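Local coordinates for protein periphilin-1 (Homo sapiens, PDB 6SWG) that probably serves as a subunit of the HUSH complex, which silences retroelements and other integrated genes, and pairs through a helical hairpin with a second copy and another protein, at residues Y39-V50 and I64-I75. Residues are numbered along the deposited sequence; the frame is centred on the assembly and turned at random.
Sequences YRQDCETFGMVV and IQFALRQNLHEI
The ring of F46 is the knob in this example of knobs-into-holes packing, and L68, N71, L72 and I75 form the hole that receives it. The two leucines share the root of the knob, CB and CG, while N71 and I75 meet the far part of the ring. F46 CD1 lies 3.5 Å from L68 CD1, while its CE1 reaches N71 CB at 3.8 Å. At the root of the side chain, F46 CB is 3.9 Å from L72 CD2; across the ring, CE2 approaches I75 CD1 at 4.1 Å. The leucine methyls and the I75 methyl meet the ring obliquely, and N71 presents its aliphatic CB as well as the carbon of its amide. L72 is shared between neighbours, since both its methyls also border C43 SG.

Two turns toward the start of 39-50, Y39 adds a polar bond to an otherwise apolar interface. Its chi1 of -176° sets CG trans to the backbone N, and from there the ring stretches across to the other helix. I75 CG2 fits against the ring edge, 3.7 Å from Y39 CD1, and the hydroxyl donates a 2.7 Å hydrogen bond from Y39 OH to L72 O, arriving 47° out of the carbonyl plane. At the other end, the side chains of V50 and I64 run antiparallel to each other, methyl against methyl, with V50 CG1 3.4 Å from I64 CG2; the amide of Q65 borders the same valine methyl.

Helices 23-56 and 61-93 thus form an antiparallel hairpin, their segments here inclined at 170° with axes 10.7 Å apart. A second subunit adds to the seam, its M52 packing on F46 and its M52 carbonyl accepting a hydrogen bond from N71 ND2. The chain of another protein lays an apolar side chain on Y39 and an aromatic one on L72, so the hairpin is covered both by its second copy and by a different protein.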
ATOM      1  N   TYR B  39      -6.603  10.828  -3.171  1.00 81.46           N
ATOM      2  CA  TYR B  39      -5.661  11.381  -2.219  1.00 80.57           C
ATOM      3  C   TYR B  39      -5.934  10.813  -0.840  1.00 86.22           C
ATOM      4  O   TYR B  39      -4.988  10.515  -0.099  1.00 88.73           O
ATOM      5  CB  TYR B  39      -5.722  12.913  -2.225  1.00 81.56           C
ATOM      6  CG  TYR B  39      -4.700  13.571  -1.332  1.00 77.09           C
ATOM      7  CD1 TYR B  39      -3.325  13.367  -1.533  1.00 77.04           C
ATOM      8  CD2 TYR B  39      -5.097  14.404  -0.309  1.00 78.79           C
ATOM      9  CE1 TYR B  39      -2.358  13.931  -0.676  1.00 71.31           C
ATOM     10  CE2 TYR B  39      -4.157  15.042   0.515  1.00 76.83           C
ATOM     11  CZ  TYR B  39      -2.798  14.793   0.300  1.00 75.67           C
ATOM     12  OH  TYR B  39      -1.899  15.393   1.135  1.00 82.48           O
ATOM     13  N   ARG B  40      -7.217  10.650  -0.476  1.00 89.20           N
ATOM     14  CA  ARG B  40      -7.544  10.179   0.862  1.00 95.01           C
ATOM     15  C   ARG B  40      -7.006   8.778   1.051  1.00 90.30           C
ATOM     16  O   ARG B  40      -6.426   8.451   2.089  1.00 86.76           O
ATOM     17  CB  ARG B  40      -9.053  10.210   1.095  1.00108.29           C
ATOM     18  CG  ARG B  40      -9.482   9.693   2.472  1.00124.04           C
ATOM     19  CD  ARG B  40     -11.003   9.808   2.702  1.00141.30           C
ATOM     20  NE  ARG B  40     -11.288  10.031   4.116  1.00157.40           N
ATOM     21  CZ  ARG B  40     -11.632  11.201   4.647  1.00170.87           C
ATOM     22  NH1 ARG B  40     -11.780  12.283   3.890  1.00175.26           N
ATOM     23  NH2 ARG B  40     -11.847  11.285   5.946  1.00176.55           N
ATOM     24  N   GLN B  41      -7.204   7.942   0.044  1.00 93.02           N
ATOM     25  CA  GLN B  41      -6.634   6.605   0.013  1.00 95.76           C
ATOM     26  C   GLN B  41      -5.127   6.623   0.233  1.00 90.43           C
ATOM     27  O   GLN B  41      -4.603   5.870   1.056  1.00 89.29           O
ATOM     28  CB  GLN B  41      -6.953   6.002  -1.351  1.00104.30           C
ATOM     29  CG  GLN B  41      -6.388   4.634  -1.635  1.00114.79           C
ATOM     30  CD  GLN B  41      -7.197   3.542  -0.990  1.00123.03           C
ATOM     31  OE1 GLN B  41      -8.152   3.827  -0.245  1.00124.31           O
ATOM     32  NE2 GLN B  41      -6.856   2.280  -1.295  1.00127.10           N
ATOM     33  N   ASP B  42      -4.408   7.478  -0.501  1.00 85.60           N
ATOM     34  CA  ASP B  42      -2.959   7.529  -0.337  1.00 81.93           C
ATOM     35  C   ASP B  42      -2.568   7.996   1.056  1.00 80.42           C
ATOM     36  O   ASP B  42      -1.668   7.419   1.684  1.00 80.72           O
ATOM     37  CB  ASP B  42      -2.335   8.419  -1.393  1.00 84.29           C
ATOM     38  CG  ASP B  42      -2.584   7.903  -2.827  1.00 89.39           C
ATOM     39  OD1 ASP B  42      -2.934   6.698  -3.063  1.00 88.19           O
ATOM     40  OD2 ASP B  42      -2.398   8.755  -3.722  1.00 90.65           O
ATOM     41  N   CYS B  43      -3.259   9.004   1.594  1.00 76.97           N
ATOM     42  CA  CYS B  43      -2.885   9.463   2.921  1.00 78.15           C
ATOM     43  C   CYS B  43      -3.089   8.334   3.939  1.00 82.41           C
ATOM     44  O   CYS B  43      -2.189   8.021   4.736  1.00 81.71           O
ATOM     45  CB  CYS B  43      -3.678  10.718   3.305  1.00 80.87           C
ATOM     46  SG  CYS B  43      -3.189  12.241   2.371  1.00 89.62           S
ATOM     47  N   GLU B  44      -4.259   7.687   3.911  1.00 86.72           N
ATOM     48  CA  GLU B  44      -4.516   6.619   4.873  1.00 94.22           C
ATOM     49  C   GLU B  44      -3.520   5.469   4.703  1.00 87.08           C
ATOM     50  O   GLU B  44      -3.004   4.938   5.692  1.00 86.36           O
ATOM     51  CB  GLU B  44      -5.968   6.158   4.767  1.00110.01           C
ATOM     52  CG  GLU B  44      -6.936   7.177   5.401  1.00122.38           C
ATOM     53  CD  GLU B  44      -8.412   6.965   5.046  1.00131.40           C
ATOM     54  OE1 GLU B  44      -8.702   6.212   4.100  1.00134.03           O
ATOM     55  OE2 GLU B  44      -9.298   7.566   5.702  1.00134.32           O
ATOM     56  N   THR B  45      -3.147   5.127   3.476  1.00 82.73           N
ATOM     57  CA  THR B  45      -2.159   4.071   3.316  1.00 82.92           C
ATOM     58  C   THR B  45      -0.789   4.487   3.879  1.00 87.03           C
ATOM     59  O   THR B  45      -0.183   3.748   4.664  1.00 84.09           O
ATOM     60  CB  THR B  45      -2.088   3.691   1.845  1.00 83.78           C
ATOM     61  OG1 THR B  45      -3.296   3.004   1.494  1.00 85.59           O
ATOM     62  CG2 THR B  45      -0.860   2.803   1.563  1.00 83.80           C
ATOM     63  N   PHE B  46      -0.285   5.671   3.493  1.00 88.04           N
ATOM     64  CA  PHE B  46       0.960   6.166   4.075  1.00 87.63           C
ATOM     65  C   PHE B  46       0.911   6.137   5.594  1.00 84.73           C
ATOM     66  O   PHE B  46       1.888   5.759   6.253  1.00 83.45           O
ATOM     67  CB  PHE B  46       1.258   7.609   3.614  1.00 91.06           C
ATOM     68  CG  PHE B  46       2.315   7.680   2.570  1.00 96.15           C
ATOM     69  CD1 PHE B  46       3.655   7.859   2.921  1.00 96.43           C
ATOM     70  CD2 PHE B  46       1.985   7.516   1.232  1.00 97.58           C
ATOM     71  CE1 PHE B  46       4.636   7.878   1.951  1.00 95.54           C
ATOM     72  CE2 PHE B  46       2.973   7.530   0.255  1.00 98.61           C
ATOM     73  CZ  PHE B  46       4.298   7.701   0.616  1.00 96.99           C
ATOM     74  N   GLY B  47      -0.203   6.588   6.171  1.00 84.57           N
ATOM     75  CA  GLY B  47      -0.290   6.688   7.617  1.00 84.97           C
ATOM     76  C   GLY B  47      -0.287   5.334   8.289  1.00 88.15           C
ATOM     77  O   GLY B  47       0.371   5.153   9.305  1.00 90.75           O
ATOM     78  N   MET B  48      -0.997   4.367   7.715  1.00 92.36           N
ATOM     79  CA  MET B  48      -1.026   3.004   8.245  1.00 99.74           C
ATOM     80  C   MET B  48       0.369   2.387   8.231  1.00 87.51           C
ATOM     81  O   MET B  48       0.841   1.834   9.243  1.00 84.26           O
ATOM     82  CB  MET B  48      -2.004   2.182   7.400  1.00114.59           C
ATOM     83  CG  MET B  48      -2.267   0.757   7.816  1.00131.04           C
ATOM     84  SD  MET B  48      -3.551  -0.009   6.740  1.00143.55           S
ATOM     85  CE  MET B  48      -5.036   0.878   7.191  1.00146.40           C
ATOM     86  N   VAL B  49       1.068   2.501   7.102  1.00 82.82           N
ATOM     87  CA  VAL B  49       2.392   1.897   7.023  1.00 83.76           C
ATOM     88  C   VAL B  49       3.329   2.560   8.025  1.00 78.93           C
ATOM     89  O   VAL B  49       4.042   1.879   8.783  1.00 76.45           O
ATOM     90  CB  VAL B  49       2.952   1.969   5.594  1.00 81.87           C
ATOM     91  CG1 VAL B  49       4.461   1.559   5.585  1.00 78.55           C
ATOM     92  CG2 VAL B  49       2.116   1.050   4.695  1.00 82.37           C
ATOM     93  N   VAL B  50       3.299   3.887   8.080  1.00 78.13           N
ATOM     94  CA  VAL B  50       4.221   4.576   8.971  1.00 81.32           C
ATOM     95  C   VAL B  50       3.930   4.236  10.436  1.00 85.26           C
ATOM     96  O   VAL B  50       4.855   4.042  11.237  1.00 88.13           O
ATOM     97  CB  VAL B  50       4.145   6.080   8.715  1.00 80.35           C
ATOM     98  CG1 VAL B  50       4.704   6.841   9.904  1.00 81.13           C
ATOM     99  CG2 VAL B  50       4.889   6.368   7.461  1.00 79.09           C
ATOM    100  N   ILE B  64      10.790   9.599  10.326  1.00 89.10           N
ATOM    101  CA  ILE B  64       9.762   9.032   9.477  1.00 86.12           C
ATOM    102  C   ILE B  64       8.593   9.988   9.369  1.00 87.84           C
ATOM    103  O   ILE B  64       8.143  10.313   8.257  1.00 88.77           O
ATOM    104  CB  ILE B  64       9.343   7.683  10.051  1.00 87.17           C
ATOM    105  CG1 ILE B  64      10.406   6.638   9.742  1.00 90.11           C
ATOM    106  CG2 ILE B  64       8.060   7.196   9.482  1.00 88.80           C
ATOM    107  CD1 ILE B  64      10.152   5.259  10.389  1.00 88.53           C
ATOM    108  N   GLN B  65       8.183  10.577  10.496  1.00 92.09           N
ATOM    109  CA  GLN B  65       7.099  11.549  10.443  1.00 99.26           C
ATOM    110  C   GLN B  65       7.461  12.637   9.464  1.00 93.31           C
ATOM    111  O   GLN B  65       6.665  13.016   8.595  1.00 92.89           O
ATOM    112  CB  GLN B  65       6.811  12.129  11.826  1.00117.54           C
ATOM    113  CG  GLN B  65       5.944  11.261  12.742  1.00131.14           C
ATOM    114  CD  GLN B  65       4.536  11.015  12.161  1.00140.56           C
ATOM    115  OE1 GLN B  65       3.921  11.911  11.574  1.00145.34           O
ATOM    116  NE2 GLN B  65       4.014   9.818  12.363  1.00141.55           N
ATOM    117  N   PHE B  66       8.699  13.103   9.537  1.00 92.70           N
ATOM    118  CA  PHE B  66       9.112  14.204   8.667  1.00 94.99           C
ATOM    119  C   PHE B  66       8.974  13.811   7.206  1.00 88.24           C
ATOM    120  O   PHE B  66       8.377  14.521   6.395  1.00 88.28           O
ATOM    121  CB  PHE B  66      10.552  14.583   9.000  1.00102.97           C
ATOM    122  CG  PHE B  66      11.093  15.613   8.106  1.00110.75           C
ATOM    123  CD1 PHE B  66      11.852  15.249   7.005  1.00112.47           C
ATOM    124  CD2 PHE B  66      10.800  16.959   8.330  1.00113.34           C
ATOM    125  CE1 PHE B  66      12.330  16.218   6.139  1.00116.32           C
ATOM    126  CE2 PHE B  66      11.268  17.939   7.472  1.00116.24           C
ATOM    127  CZ  PHE B  66      12.031  17.571   6.366  1.00117.48           C
ATOM    128  N   ALA B  67       9.500  12.635   6.871  1.00 87.26           N
ATOM    129  CA  ALA B  67       9.426  12.154   5.502  1.00 87.37           C
ATOM    130  C   ALA B  67       7.980  11.953   5.096  1.00 85.24           C
ATOM    131  O   ALA B  67       7.600  12.263   3.964  1.00 85.57           O
ATOM    132  CB  ALA B  67      10.233  10.861   5.386  1.00 87.87           C
ATOM    133  N   LEU B  68       7.148  11.506   6.036  1.00 83.25           N
ATOM    134  CA  LEU B  68       5.728  11.413   5.761  1.00 83.47           C
ATOM    135  C   LEU B  68       5.182  12.758   5.313  1.00 84.58           C
ATOM    136  O   LEU B  68       4.622  12.890   4.208  1.00 83.45           O
ATOM    137  CB  LEU B  68       5.001  10.972   7.016  1.00 83.26           C
ATOM    138  CG  LEU B  68       3.503  10.928   6.765  1.00 83.61           C
ATOM    139  CD1 LEU B  68       3.161  10.043   5.610  1.00 81.87           C
ATOM    140  CD2 LEU B  68       2.834  10.315   8.019  1.00 85.74           C
ATOM    141  N   ARG B  69       5.398  13.779   6.136  1.00 85.12           N
ATOM    142  CA  ARG B  69       4.864  15.085   5.797  1.00 91.26           C
ATOM    143  C   ARG B  69       5.344  15.497   4.421  1.00 89.93           C
ATOM    144  O   ARG B  69       4.535  15.922   3.570  1.00 90.75           O
ATOM    145  CB  ARG B  69       5.247  16.087   6.874  1.00 99.33           C
ATOM    146  CG  ARG B  69       4.703  15.691   8.272  1.00104.74           C
ATOM    147  CD  ARG B  69       4.756  16.896   9.274  1.00116.90           C
ATOM    148  NE  ARG B  69       3.876  18.018   8.898  1.00127.50           N
ATOM    149  CZ  ARG B  69       2.557  18.077   9.139  1.00135.39           C
ATOM    150  NH1 ARG B  69       1.930  17.084   9.780  1.00136.06           N
ATOM    151  NH2 ARG B  69       1.856  19.142   8.732  1.00139.31           N
ATOM    152  N   GLN B  70       6.621  15.244   4.127  1.00 94.72           N
ATOM    153  CA  GLN B  70       7.126  15.661   2.824  1.00107.88           C
ATOM    154  C   GLN B  70       6.296  15.015   1.722  1.00 97.68           C
ATOM    155  O   GLN B  70       5.668  15.704   0.909  1.00 94.18           O
ATOM    156  CB  GLN B  70       8.598  15.301   2.693  1.00135.52           C
ATOM    157  CG  GLN B  70       9.437  15.948   3.759  1.00156.49           C
ATOM    158  CD  GLN B  70       9.310  17.442   3.738  1.00172.92           C
ATOM    159  OE1 GLN B  70       8.466  18.010   4.427  1.00176.46           O
ATOM    160  NE2 GLN B  70      10.120  18.093   2.920  1.00179.42           N
ATOM    161  N   ASN B  71       6.152  13.691   1.783  1.00 89.34           N
ATOM    162  CA  ASN B  71       5.408  12.955   0.766  1.00 86.96           C
ATOM    163  C   ASN B  71       3.966  13.455   0.664  1.00 83.00           C
ATOM    164  O   ASN B  71       3.480  13.764  -0.431  1.00 82.94           O
ATOM    165  CB  ASN B  71       5.477  11.450   1.087  1.00 86.31           C
ATOM    166  CG  ASN B  71       6.809  10.826   0.650  1.00 87.87           C
ATOM    167  OD1 ASN B  71       7.050  10.698  -0.537  1.00 90.49           O
ATOM    168  ND2 ASN B  71       7.669  10.471   1.588  1.00 86.26           N
ATOM    169  N   LEU B  72       3.291  13.637   1.800  1.00 83.41           N
ATOM    170  CA  LEU B  72       1.869  13.937   1.679  1.00 86.98           C
ATOM    171  C   LEU B  72       1.694  15.323   1.081  1.00 86.96           C
ATOM    172  O   LEU B  72       0.725  15.576   0.337  1.00 83.79           O
ATOM    173  CB  LEU B  72       1.170  13.808   3.036  1.00 90.06           C
ATOM    174  CG  LEU B  72       1.115  12.340   3.530  1.00 87.16           C
ATOM    175  CD1 LEU B  72       0.165  12.302   4.731  1.00 88.32           C
ATOM    176  CD2 LEU B  72       0.715  11.293   2.503  1.00 79.31           C
ATOM    177  N   HIS B  73       2.684  16.191   1.314  1.00 86.60           N
ATOM    178  CA  HIS B  73       2.651  17.523   0.728  1.00 90.08           C
ATOM    179  C   HIS B  73       2.865  17.471  -0.778  1.00 89.68           C
ATOM    180  O   HIS B  73       2.067  18.037  -1.551  1.00 86.19           O
ATOM    181  CB  HIS B  73       3.709  18.369   1.380  1.00 92.07           C
ATOM    182  CG  HIS B  73       3.835  19.720   0.789  1.00100.13           C
ATOM    183  ND1 HIS B  73       2.908  20.718   1.007  1.00102.80           N
ATOM    184  CD2 HIS B  73       4.785  20.257  -0.016  1.00104.44           C
ATOM    185  CE1 HIS B  73       3.294  21.821   0.383  1.00103.99           C
ATOM    186  NE2 HIS B  73       4.435  21.571  -0.239  1.00105.48           N
ATOM    187  N   GLU B  74       3.884  16.723  -1.221  1.00 95.92           N
ATOM    188  CA  GLU B  74       4.193  16.699  -2.642  1.00115.16           C
ATOM    189  C   GLU B  74       3.040  16.082  -3.419  1.00 94.34           C
ATOM    190  O   GLU B  74       2.579  16.626  -4.427  1.00 85.11           O
ATOM    191  CB  GLU B  74       5.478  15.927  -2.883  1.00129.13           C
ATOM    192  CG  GLU B  74       5.862  15.821  -4.331  1.00138.06           C
ATOM    193  CD  GLU B  74       7.140  15.048  -4.538  1.00147.65           C
ATOM    194  OE1 GLU B  74       7.679  14.502  -3.557  1.00150.66           O
ATOM    195  OE2 GLU B  74       7.642  15.026  -5.677  1.00152.08           O
ATOM    196  N   ILE B  75       2.534  14.956  -2.933  1.00 83.29           N
ATOM    197  CA  ILE B  75       1.368  14.333  -3.546  1.00 81.29           C
ATOM    198  C   ILE B  75       0.192  15.300  -3.538  1.00 80.91           C
ATOM    199  O   ILE B  75      -0.545  15.419  -4.532  1.00 79.62           O
ATOM    200  CB  ILE B  75       1.045  13.022  -2.798  1.00 80.89           C
ATOM    201  CG1 ILE B  75       2.156  11.963  -2.945  1.00 80.58           C
ATOM    202  CG2 ILE B  75      -0.211  12.396  -3.353  1.00 78.23           C
ATOM    203  CD1 ILE B  75       2.113  10.909  -1.849  1.00 79.46           C
TER